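Local structure of hypothetical protein (Nostoc punctiforme, 2INB) at residues L98-T103 against T107-D112. The protein probably acts with XisF and XisI in the site-specific recombination of nitrogen-fixation genes, and belongs to the PDDEXK nuclease-like clan. Residues are numbered along the deposited sequence; the frame is centred on the assembly and turned at random.
Sequences LAVPLT and TFFQLD
With chi1 at 53°, the OG1 of T107 sits between its own backbone N and carbonyl carbon and turns back onto the carbonyl of T103, while F109, chi1 -72°, sends its ring toward V100. The two contacts join the end of strand 94-101 and the start of helix 102-106 to the turn that follows, in a fold of the PDDEXK clan: the strand, inside the mixed sheet, runs straight into the short helix, and a 3-10 turn at 108-110 then leads to helix 112-120. At the helix end, T107 OG1 donates to T103 O at 2.7 Å, tilted 25° from the carbonyl plane. T107 N also reaches T103 O, but only weakly, at 3.3 Å and strongly bent, so the hydroxyl does most of the gripping on this exposed side.

Deeper in, V100 and F109 approach from opposite directions. Both methyls of V100 come to CE2 from one side of the ring plane, the side away from F108. F63 adds an edge-to-face partner for F109, and I118 packs on it too, so the F109 ring is packed by strand 94-101, the loop residue F63 and helix 112-120. F108 lays its CD2 3.7 Å above the centre of the F109 ring. Toward the strand, F109 CE2 lies 4.0 Å from V100 CG1 and equally far from V100 CG2.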
# COMPACT_ATOMS: atom_id res chain seq x y z
N LEU A 98 1.31 -9.57 -8.74
CA LEU A 98 0.04 -8.87 -8.73
C LEU A 98 -0.71 -9.17 -10.00
O LEU A 98 -0.22 -8.89 -11.10
CB LEU A 98 0.27 -7.36 -8.66
CG LEU A 98 -0.95 -6.43 -8.74
CD1 LEU A 98 -2.00 -6.73 -7.66
CD2 LEU A 98 -0.56 -4.94 -8.80
N ALA A 99 -1.86 -9.82 -9.86
CA ALA A 99 -2.68 -10.15 -11.03
C ALA A 99 -3.70 -9.05 -11.33
O ALA A 99 -4.45 -8.68 -10.44
CB ALA A 99 -3.38 -11.48 -10.83
N VAL A 100 -3.71 -8.54 -12.57
CA VAL A 100 -4.69 -7.56 -12.93
C VAL A 100 -5.28 -7.85 -14.31
O VAL A 100 -4.58 -8.42 -15.18
CB VAL A 100 -4.23 -6.11 -12.86
CG1 VAL A 100 -3.42 -5.82 -11.54
CG2 VAL A 100 -3.40 -5.73 -14.06
N PRO A 101 -6.55 -7.47 -14.51
CA PRO A 101 -7.18 -7.69 -15.82
C PRO A 101 -6.52 -6.92 -16.95
O PRO A 101 -5.98 -5.81 -16.74
CB PRO A 101 -8.62 -7.20 -15.59
CG PRO A 101 -8.84 -7.24 -14.15
CD PRO A 101 -7.51 -6.86 -13.59
N LEU A 102 -6.57 -7.49 -18.15
CA LEU A 102 -6.03 -6.88 -19.34
C LEU A 102 -6.61 -5.47 -19.55
O LEU A 102 -5.87 -4.55 -19.91
CB LEU A 102 -6.30 -7.75 -20.59
CG LEU A 102 -5.68 -7.23 -21.89
CD1 LEU A 102 -4.20 -6.95 -21.88
CD2 LEU A 102 -6.03 -8.26 -23.01
N THR A 103 -7.92 -5.29 -19.34
CA THR A 103 -8.57 -3.96 -19.54
C THR A 103 -7.90 -2.91 -18.65
O THR A 103 -7.61 -1.80 -19.07
CB THR A 103 -10.08 -4.01 -19.28
OG1 THR A 103 -10.35 -4.58 -18.00
CG2 THR A 103 -10.79 -4.87 -20.35
N THR A 107 -5.27 0.38 -19.68
CA THR A 107 -5.78 1.73 -19.41
C THR A 107 -5.02 2.34 -18.24
O THR A 107 -4.02 3.04 -18.44
CB THR A 107 -7.30 1.71 -19.13
OG1 THR A 107 -7.61 0.77 -18.10
CG2 THR A 107 -8.08 1.31 -20.42
N PHE A 108 -5.44 2.00 -17.01
CA PHE A 108 -4.79 2.56 -15.80
C PHE A 108 -3.27 2.38 -15.77
O PHE A 108 -2.53 3.33 -15.52
CB PHE A 108 -5.41 1.95 -14.55
CG PHE A 108 -4.82 2.44 -13.25
CD1 PHE A 108 -5.11 3.74 -12.82
CD2 PHE A 108 -4.05 1.63 -12.45
CE1 PHE A 108 -4.61 4.20 -11.63
CE2 PHE A 108 -3.54 2.11 -11.27
CZ PHE A 108 -3.84 3.42 -10.88
N PHE A 109 -2.80 1.15 -16.05
CA PHE A 109 -1.36 0.87 -15.97
C PHE A 109 -0.57 1.42 -17.15
O PHE A 109 0.65 1.32 -17.14
CB PHE A 109 -1.07 -0.64 -15.69
CG PHE A 109 -1.39 -1.04 -14.29
CD1 PHE A 109 -0.59 -0.60 -13.25
CD2 PHE A 109 -2.57 -1.69 -13.99
CE1 PHE A 109 -0.91 -0.90 -11.94
CE2 PHE A 109 -2.90 -2.00 -12.63
CZ PHE A 109 -2.06 -1.57 -11.64
N GLN A 110 -1.22 2.02 -18.14
CA GLN A 110 -0.49 2.78 -19.15
C GLN A 110 -0.35 4.27 -18.84
O GLN A 110 0.34 5.01 -19.56
CB GLN A 110 -1.14 2.59 -20.54
CG GLN A 110 -1.13 1.12 -20.99
CD GLN A 110 0.23 0.46 -20.81
OE1 GLN A 110 1.26 1.01 -21.24
NE2 GLN A 110 0.27 -0.69 -20.14
N LEU A 111 -1.01 4.73 -17.78
CA LEU A 111 -0.80 6.09 -17.28
C LEU A 111 0.60 6.19 -16.67
O LEU A 111 1.13 5.23 -16.12
CB LEU A 111 -1.87 6.49 -16.25
CG LEU A 111 -3.32 6.50 -16.81
CD1 LEU A 111 -4.29 6.76 -15.67
CD2 LEU A 111 -3.50 7.55 -17.93
N ASP A 112 1.20 7.36 -16.78
CA ASP A 112 2.59 7.53 -16.38
C ASP A 112 2.78 7.22 -14.87
O ASP A 112 3.75 6.57 -14.47
CB ASP A 112 3.08 8.93 -16.68
CG ASP A 112 3.39 9.20 -18.15
OD1 ASP A 112 3.40 8.27 -18.95
OD2 ASP A 112 3.66 10.40 -18.43